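Local coordinates for protein intracellular growth locus, subunit C (Francisella tularensis subsp. tularensis, PDB 2QWU) that is a pathogenicity-island protein probably required for growth of the bacterium inside host cells, where it is thought to serve in a type VI secretion system, at residues C27-F37 against I52-V61; A69-S77 against I87-I95. The protein carries 2 engineered substitutions. All coordinates share one frame; numbering follows the deposited sequence. Where two conformers were deposited one is given.

Interaction 1: C27-F37 against I52-V61; sequences CIGSHPNCRMF and IVAIDGGEDV. Engineered in segment 27-37: Met-36 (natural residue Leu).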
loop_
_atom_site.group_PDB
_atom_site.type_symbol
_atom_site.label_atom_id
_atom_site.label_comp_id
_atom_site.label_asym_id
_atom_site.label_seq_id
_atom_site.Cartn_x
_atom_site.Cartn_y
_atom_site.Cartn_z
ATOM N N CYS A 27 -4.569 -6.776 7.859
ATOM C CA CYS A 27 -5.686 -6.868 6.897
ATOM C C CYS A 27 -6.649 -8.038 7.182
ATOM O O CYS A 27 -7.736 -8.096 6.597
ATOM C CB CYS A 27 -5.131 -6.965 5.442
ATOM S SG CYS A 27 -4.128 -8.422 5.072
ATOM N N ILE A 28 -6.247 -8.990 8.032
ATOM C CA ILE A 28 -7.133 -10.073 8.359
ATOM C C ILE A 28 -7.359 -10.167 9.854
ATOM O O ILE A 28 -6.696 -9.510 10.665
ATOM C CB ILE A 28 -6.615 -11.447 7.817
ATOM C CG1 ILE A 28 -5.291 -11.835 8.512
ATOM C CG2 ILE A 28 -6.537 -11.374 6.295
ATOM C CD1 ILE A 28 -4.754 -13.283 8.187
ATOM N N GLY A 29 -8.341 -10.954 10.243
ATOM C CA GLY A 29 -8.585 -11.086 11.675
ATOM C C GLY A 29 -9.554 -10.061 12.260
ATOM O O GLY A 29 -10.019 -9.142 11.563
ATOM N N SER A 30 -9.825 -10.222 13.552
ATOM C CA SER A 30 -10.767 -9.398 14.344
ATOM C C SER A 30 -9.968 -8.579 15.348
ATOM O O SER A 30 -9.542 -9.135 16.352
ATOM C CB SER A 30 -11.719 -10.285 15.182
ATOM O OG SER A 30 -12.640 -10.935 14.332
ATOM N N HIS A 31 -9.772 -7.296 15.086
ATOM C CA HIS A 31 -8.987 -6.448 15.993
ATOM C C HIS A 31 -9.340 -4.995 15.738
ATOM O O HIS A 31 -9.929 -4.686 14.728
ATOM C CB HIS A 31 -7.491 -6.695 15.771
ATOM C CG HIS A 31 -7.017 -6.353 14.399
ATOM N ND1 HIS A 31 -6.554 -5.098 14.063
ATOM C CD2 HIS A 31 -6.971 -7.085 13.264
ATOM C CE1 HIS A 31 -6.247 -5.074 12.784
ATOM N NE2 HIS A 31 -6.497 -6.270 12.275
ATOM N N PRO A 32 -8.975 -4.081 16.658
ATOM C CA PRO A 32 -9.288 -2.665 16.502
ATOM C C PRO A 32 -8.194 -1.808 15.881
ATOM O O PRO A 32 -8.296 -0.599 15.895
ATOM C CB PRO A 32 -9.525 -2.247 17.949
ATOM C CG PRO A 32 -8.425 -2.995 18.664
ATOM C CD PRO A 32 -8.478 -4.360 18.025
ATOM N N ASN A 33 -7.138 -2.429 15.392
ATOM C CA ASN A 33 -5.973 -1.658 14.899
ATOM C C ASN A 33 -6.090 -1.286 13.442
ATOM O O ASN A 33 -6.975 -1.788 12.718
ATOM C CB ASN A 33 -4.671 -2.459 15.157
ATOM C CG ASN A 33 -4.622 -3.034 16.566
ATOM O OD1 ASN A 33 -4.781 -2.299 17.533
ATOM N ND2 ASN A 33 -4.437 -4.349 16.681
ATOM N N CYS A 34 -5.221 -0.380 13.017
ATOM C CA CYS A 34 -5.279 0.093 11.641
ATOM C C CYS A 34 -4.892 -0.976 10.614
ATOM O O CYS A 34 -4.144 -1.936 10.881
ATOM C CB CYS A 34 -4.431 1.333 11.467
ATOM S SG CYS A 34 -2.664 0.982 11.680
ATOM N N ARG A 35 -5.512 -0.870 9.441
ATOM C CA ARG A 35 -5.190 -1.809 8.371
ATOM C C ARG A 35 -5.509 -1.123 7.026
ATOM O O ARG A 35 -6.450 -0.322 6.907
ATOM C CB ARG A 35 -5.944 -3.151 8.510
ATOM C CG ARG A 35 -7.473 -3.173 8.010
ATOM C CD ARG A 35 -8.353 -2.294 8.815
ATOM N NE ARG A 35 -8.380 -2.608 10.240
ATOM C CZ ARG A 35 -9.053 -3.607 10.842
ATOM N NH1 ARG A 35 -9.812 -4.489 10.170
ATOM N NH2 ARG A 35 -9.005 -3.720 12.179
HETATM N N MSE A 36 -4.696 -1.440 6.023
HETATM C CA MSE A 36 -4.860 -0.880 4.680
HETATM C C MSE A 36 -4.737 -1.983 3.668
HETATM O O MSE A 36 -3.920 -2.867 3.799
HETATM C CB MSE A 36 -3.776 0.184 4.404
HETATM C CG MSE A 36 -3.986 1.481 5.118
HETATM SE SE MSE A 36 -2.594 2.705 4.597
HETATM C CE MSE A 36 -3.038 2.797 2.972
ATOM N N PHE A 37 -5.629 -1.988 2.674
ATOM C CA PHE A 37 -5.515 -2.952 1.639
ATOM C C PHE A 37 -6.169 -2.403 0.365
ATOM O O PHE A 37 -6.942 -1.422 0.412
ATOM C CB PHE A 37 -6.100 -4.298 2.097
ATOM C CG PHE A 37 -7.582 -4.236 2.522
ATOM C CD1 PHE A 37 -8.589 -4.318 1.565
ATOM C CD2 PHE A 37 -7.934 -4.132 3.876
ATOM C CE1 PHE A 37 -9.979 -4.306 1.954
ATOM C CE2 PHE A 37 -9.307 -4.131 4.292
ATOM C CZ PHE A 37 -10.332 -4.223 3.289
ATOM N N ILE A 52 -7.352 -12.327 -1.228
ATOM C CA ILE A 52 -7.224 -12.206 0.199
ATOM C C ILE A 52 -8.540 -11.746 0.756
ATOM O O ILE A 52 -9.114 -10.761 0.240
ATOM C CB ILE A 52 -6.126 -11.166 0.591
ATOM C CG1 ILE A 52 -4.762 -11.633 0.071
ATOM C CG2 ILE A 52 -6.178 -10.934 2.106
ATOM C CD1 ILE A 52 -3.681 -10.517 0.151
ATOM N N VAL A 53 -9.038 -12.464 1.763
ATOM C CA VAL A 53 -10.303 -12.054 2.404
ATOM C C VAL A 53 -9.943 -11.017 3.470
ATOM O O VAL A 53 -9.813 -11.337 4.665
ATOM C CB VAL A 53 -11.044 -13.270 2.995
ATOM C CG1 VAL A 53 -12.380 -12.839 3.546
ATOM C CG2 VAL A 53 -11.257 -14.311 1.865
ATOM N N ALA A 54 -9.739 -9.779 3.013
ATOM C CA ALA A 54 -9.314 -8.681 3.895
ATOM C C ALA A 54 -10.510 -8.094 4.592
ATOM O O ALA A 54 -11.653 -8.003 4.027
ATOM C CB ALA A 54 -8.573 -7.616 3.103
ATOM N N ILE A 55 -10.263 -7.685 5.825
ATOM C CA ILE A 55 -11.334 -7.194 6.684
ATOM C C ILE A 55 -11.242 -5.677 6.913
ATOM O O ILE A 55 -10.232 -5.183 7.450
ATOM C CB ILE A 55 -11.249 -7.926 8.047
ATOM C CG1 ILE A 55 -11.237 -9.456 7.865
ATOM C CG2 ILE A 55 -12.389 -7.407 8.974
ATOM C CD1 ILE A 55 -12.558 -10.011 7.271
ATOM N N ASP A 56 -12.255 -4.934 6.456
ATOM C CA ASP A 56 -12.289 -3.486 6.629
ATOM C C ASP A 56 -12.519 -3.186 8.141
ATOM O O ASP A 56 -13.020 -4.014 8.895
ATOM C CB ASP A 56 -13.421 -2.870 5.753
ATOM C CG ASP A 56 -13.172 -1.398 5.390
ATOM O OD1 ASP A 56 -12.036 -0.899 5.562
ATOM O OD2 ASP A 56 -14.108 -0.714 4.886
ATOM N N GLY A 57 -12.132 -1.993 8.570
ATOM C CA GLY A 57 -12.288 -1.690 9.987
ATOM C C GLY A 57 -13.737 -1.827 10.419
ATOM O O GLY A 57 -14.653 -1.330 9.721
ATOM N N GLY A 58 -13.922 -2.494 11.541
ATOM C CA GLY A 58 -15.236 -2.673 12.141
ATOM C C GLY A 58 -16.073 -3.752 11.514
ATOM O O GLY A 58 -17.169 -4.071 12.016
ATOM N N GLU A 59 -15.581 -4.327 10.418
ATOM C CA GLU A 59 -16.348 -5.324 9.696
ATOM C C GLU A 59 -16.499 -6.621 10.512
ATOM O O GLU A 59 -15.589 -7.073 11.209
ATOM C CB GLU A 59 -15.667 -5.585 8.339
ATOM C CG GLU A 59 -16.480 -6.441 7.371
ATOM C CD GLU A 59 -15.655 -6.873 6.158
ATOM O OE1 GLU A 59 -14.778 -6.094 5.720
ATOM O OE2 GLU A 59 -15.887 -7.990 5.636
ATOM N N ASP A 60 -17.669 -7.237 10.385
ATOM C CA ASP A 60 -18.007 -8.470 11.083
ATOM C C ASP A 60 -17.328 -9.633 10.333
ATOM O O ASP A 60 -17.746 -9.972 9.222
ATOM C CB ASP A 60 -19.543 -8.585 11.033
ATOM C CG ASP A 60 -20.072 -9.788 11.735
ATOM O OD1 ASP A 60 -19.293 -10.674 12.151
ATOM O OD2 ASP A 60 -21.321 -9.822 11.854
ATOM N N VAL A 61 -16.308 -10.265 10.923
ATOM C CA VAL A 61 -15.562 -11.297 10.206
ATOM C C VAL A 61 -16.319 -12.565 9.847
ATOM O O VAL A 61 -15.915 -13.269 8.939
ATOM C CB VAL A 61 -14.246 -11.693 10.953
ATOM C CG1 VAL A 61 -13.411 -10.423 11.212
ATOM C CG2 VAL A 61 -14.566 -12.390 12.299
HETATM O O HOH W 1 -15.259 -9.679 13.587
HETATM O O HOH W 2 -12.392 -3.963 13.398
#
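Two loops close on each other where Phe-37 lies against Ala-54 and Arg-35 reaches the type II beta turn from Asp-56 to Glu-59. The methyl CB of Ala-54 stands 3.4 Å from the Phe-37 ring centroid, almost on the ring normal, a CH-pi contact. Ile-55 O sits at the edge of the same ring, 3.5 Å from CE2 of Phe-37. Ile-55 O also accepts Arg-35 NH1 at 2.8 Å; the oxygen is in the guanidinium plane, but the nitrogen stands well above the carbonyl plane. Bends at chi2 and chi3 (-65° and -58°) curl the Arg-35 chain so that its NE and NH2 grip Asn-33 O side-on, at 3.0 and 2.9 Å. The guanidinium is thereby held from both loops, with Gly-57 CA over one face. Cys-27 O takes the N-H of Ile-55 in a short, nearly straight bond (2.7 Å, 167°). At the more exposed end two waters act as bridges, one between Ser-30 OG and Val-61 N, the other between His-31 O and Gly-58 N. Segment 27-37 leads into strand 37-43 and segment 52-61 lies between strands 46-47 and 71-79; Asn-126, beyond strand 120-122, bonds both Asp-56 OD1 and Phe-37 N.

Interaction 2: A69-S77 against I87-I95; sequences AAASVIRMS and ISITLGVLI. Engineered in segment 69-77: Met-76 (natural residue Leu).
Thr-90 O receives two consecutive N-H groups from the facing strand, Ile-74 N at 2.9 Å and, weakly, Arg-75 N at 3.4 Å. Both residues oppose Thr-90, which makes a classic beta bulge and shifts the register by one. From the same residue, Thr-90 N gives its proton back to Arg-75 O at 2.8 Å, and regular antiparallel pairing continues through Ser-77 with Ser-88 and, before the bulge, Ser-72 with Gly-92. Because Gly-92 carries no side chain, Ser-72 OG can come to 3.3 Å from Gly-92 CA; that hydroxyl, held between backbone N and carbonyl carbon (chi1 60°), is bonded to Tyr-175 OH on strand 173-184. The Ile-74 methyl CD1 reaches the same glycine, while the aliphatic part of Arg-75 runs beside Thr-90, its CD 3.8 Å from OG1. The face bearing Val-73, Met-76, Ile-89 and Leu-91 is apolar. Val-73 CG2 lies 3.9 Å from Leu-91 CD2, and Val-73 meets Ile-89 about at right angles. Met-76, an engineered substitution present as selenomethionine, stretches out until its CE is 3.8 Å from Ile-87 CG2. The arrangement is a bulged antiparallel beta hairpin within the large antiparallel sheet, which strand 71-79 continues to strands 18-21 and 37-43, and strand 86-96 to strand 173-184.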
loop_
_atom_site.group_PDB
_atom_site.type_symbol
_atom_site.label_atom_id
_atom_site.label_comp_id
_atom_site.label_asym_id
_atom_site.label_seq_id
_atom_site.Cartn_x
_atom_site.Cartn_y
_atom_site.Cartn_z
ATOM N N ALA A 69 -9.316 -8.329 -1.430
ATOM C CA ALA A 69 -8.078 -7.605 -1.701
ATOM C C ALA A 69 -7.062 -8.396 -2.518
ATOM O O ALA A 69 -6.999 -9.609 -2.378
ATOM C CB ALA A 69 -7.411 -7.232 -0.358
ATOM N N ALA A 70 -6.342 -7.688 -3.388
ATOM C CA ALA A 70 -5.240 -8.273 -4.148
ATOM C C ALA A 70 -3.931 -8.085 -3.316
ATOM O O ALA A 70 -2.953 -8.826 -3.504
ATOM C CB ALA A 70 -5.107 -7.556 -5.515
ATOM N N ALA A 71 -3.913 -7.089 -2.427
ATOM C CA ALA A 71 -2.701 -6.833 -1.628
ATOM C C ALA A 71 -3.031 -6.022 -0.415
ATOM O O ALA A 71 -4.021 -5.281 -0.417
ATOM C CB ALA A 71 -1.670 -6.040 -2.442
ATOM N N SER A 72 -2.222 -6.171 0.640
ATOM C CA SER A 72 -2.364 -5.321 1.799
ATOM C C SER A 72 -1.236 -4.284 1.622
ATOM O O SER A 72 -0.253 -4.523 0.871
ATOM C CB SER A 72 -2.096 -6.086 3.096
ATOM O OG SER A 72 -0.753 -6.588 3.056
ATOM N N VAL A 73 -1.427 -3.113 2.222
ATOM C CA VAL A 73 -0.338 -2.116 2.247
ATOM C C VAL A 73 0.107 -2.119 3.712
ATOM O O VAL A 73 -0.667 -1.731 4.598
ATOM C CB VAL A 73 -0.804 -0.715 1.848
ATOM C CG1 VAL A 73 0.369 0.233 1.932
ATOM C CG2 VAL A 73 -1.337 -0.749 0.424
ATOM N N ILE A 74 1.322 -2.605 3.954
ATOM C CA ILE A 74 1.882 -2.759 5.312
ATOM C C ILE A 74 2.664 -1.533 5.774
ATOM O O ILE A 74 2.631 -1.186 6.965
ATOM C CB ILE A 74 2.805 -4.021 5.360
ATOM C CG1 ILE A 74 1.959 -5.277 5.111
ATOM C CG2 ILE A 74 3.478 -4.179 6.671
ATOM C CD1 ILE A 74 2.818 -6.470 4.615
ATOM N N ARG A 75 3.373 -0.901 4.837
ATOM C CA ARG A 75 4.115 0.306 5.164
ATOM C C ARG A 75 4.204 1.166 3.959
ATOM O O ARG A 75 4.231 0.677 2.807
ATOM C CB ARG A 75 5.541 -0.011 5.592
ATOM C CG ARG A 75 5.623 -1.138 6.510
ATOM C CD ARG A 75 7.080 -1.566 6.715
ATOM N NE ARG A 75 7.901 -0.526 7.322
ATOM C CZ ARG A 75 8.519 -0.654 8.506
ATOM N NH1 ARG A 75 8.406 -1.765 9.240
ATOM N NH2 ARG A 75 9.299 0.324 8.933
HETATM N N MSE A 76 4.215 2.463 4.220
HETATM C CA MSE A 76 4.392 3.377 3.130
HETATM C C MSE A 76 5.053 4.614 3.664
HETATM O O MSE A 76 4.744 5.039 4.771
HETATM C CB MSE A 76 3.073 3.770 2.481
HETATM C CG MSE A 76 3.315 4.443 1.183
HETATM SE SE MSE A 76 1.731 4.616 0.279
HETATM C CE MSE A 76 2.410 5.396 -1.200
ATOM N N SER A 77 5.971 5.175 2.879
ATOM C CA SER A 77 6.665 6.406 3.263
ATOM C C SER A 77 6.685 7.328 2.053
ATOM O O SER A 77 7.033 6.941 0.933
ATOM C CB SER A 77 8.077 6.067 3.769
ATOM O OG SER A 77 8.827 7.256 4.023
ATOM N N ILE A 87 9.272 7.793 -2.663
ATOM C CA ILE A 87 8.340 6.890 -2.010
ATOM C C ILE A 87 8.865 5.489 -1.860
ATOM O O ILE A 87 9.539 4.957 -2.756
ATOM C CB ILE A 87 7.009 6.847 -2.892
ATOM C CG1 ILE A 87 6.358 8.235 -2.871
ATOM C CG2 ILE A 87 6.033 5.806 -2.401
ATOM C CD1 ILE A 87 5.157 8.303 -3.844
ATOM N N SER A 88 8.545 4.877 -0.726
ATOM C CA SER A 88 8.856 3.458 -0.523
ATOM C C SER A 88 7.534 2.839 -0.080
ATOM O O SER A 88 6.698 3.505 0.517
ATOM C CB SER A 88 9.983 3.234 0.522
ATOM O OG SER A 88 9.621 3.751 1.775
ATOM N N ILE A 89 7.320 1.578 -0.428
ATOM C CA ILE A 89 6.084 0.900 -0.054
ATOM C C ILE A 89 6.344 -0.561 0.204
ATOM O O ILE A 89 7.224 -1.173 -0.397
ATOM C CB ILE A 89 4.982 1.110 -1.183
ATOM C CG1 ILE A 89 3.613 0.617 -0.685
ATOM C CG2 ILE A 89 5.344 0.307 -2.482
ATOM C CD1 ILE A 89 2.508 1.035 -1.682
ATOM N N THR A 90 5.576 -1.132 1.118
ATOM C CA THR A 90 5.674 -2.556 1.449
ATOM C C THR A 90 4.273 -3.144 1.317
ATOM O O THR A 90 3.334 -2.634 1.926
ATOM C CB THR A 90 6.190 -2.760 2.889
ATOM O OG1 THR A 90 7.528 -2.217 2.969
ATOM C CG2 THR A 90 6.316 -4.243 3.183
ATOM N N LEU A 91 4.150 -4.155 0.437
ATOM C CA LEU A 91 2.860 -4.781 0.158
ATOM C C LEU A 91 2.865 -6.249 0.556
ATOM O O LEU A 91 3.887 -6.899 0.453
ATOM C CB LEU A 91 2.574 -4.674 -1.369
ATOM C CG LEU A 91 2.564 -3.263 -1.965
ATOM C CD1 LEU A 91 2.886 -3.287 -3.428
ATOM C CD2 LEU A 91 1.202 -2.699 -1.752
ATOM N N GLY A 92 1.721 -6.761 1.008
ATOM C CA GLY A 92 1.607 -8.165 1.351
ATOM C C GLY A 92 0.721 -8.807 0.278
ATOM O O GLY A 92 -0.351 -8.289 0.009
ATOM N N VAL A 93 1.187 -9.889 -0.366
ATOM C CA VAL A 93 0.379 -10.558 -1.370
ATOM C C VAL A 93 0.340 -12.051 -1.089
ATOM O O VAL A 93 1.210 -12.600 -0.411
ATOM C CB VAL A 93 0.903 -10.299 -2.811
ATOM C CG1 VAL A 93 0.897 -8.781 -3.092
ATOM C CG2 VAL A 93 2.364 -10.846 -2.954
ATOM N N LEU A 94 -0.697 -12.715 -1.580
ATOM C CA LEU A 94 -0.779 -14.182 -1.377
ATOM C C LEU A 94 -0.512 -14.822 -2.759
ATOM O O LEU A 94 -1.323 -14.704 -3.686
ATOM C CB LEU A 94 -2.160 -14.555 -0.832
ATOM C CG LEU A 94 -2.337 -16.019 -0.462
ATOM C CD1 LEU A 94 -1.409 -16.468 0.675
ATOM C CD2 LEU A 94 -3.858 -16.092 -0.046
ATOM N N ILE A 95 0.660 -15.446 -2.919
ATOM C CA ILE A 95 1.050 -16.012 -4.226
ATOM C C ILE A 95 1.843 -17.296 -4.079
ATOM O O ILE A 95 2.389 -17.592 -3.006
ATOM C CB ILE A 95 1.966 -15.015 -5.011
ATOM C CG1 ILE A 95 3.203 -14.649 -4.156
ATOM C CG2 ILE A 95 1.170 -13.729 -5.352
ATOM C CD1 ILE A 95 4.219 -13.721 -4.844
HETATM O O HOH W 3 -2.612 -11.500 -3.180
#

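Interaction 1 lies toward the outside of the fold, about 15 Å from the chain centre to its own centre, and is partly buried; interaction 2 is a buried contact only about 4 Å from that centre. The strand pair 69-77 with 87-95 relies on repeated backbone bonds and an apolar face, whereas the irregular loops 27-37 and 52-61 have a single backbone-to-backbone bond between them and otherwise rely on an arginine gripping carbonyls, an aromatic face and bridging waters. The two adjoin: probable backbone hydrogen bonds run from Val-73 N to Met-36 O (3.0 Å) and from Ala-69 N to Ile-52 O (3.0 Å), and the methyls of Ala-54 and Ala-69 pack together. The loop pair thus borders the start of strand 71-79.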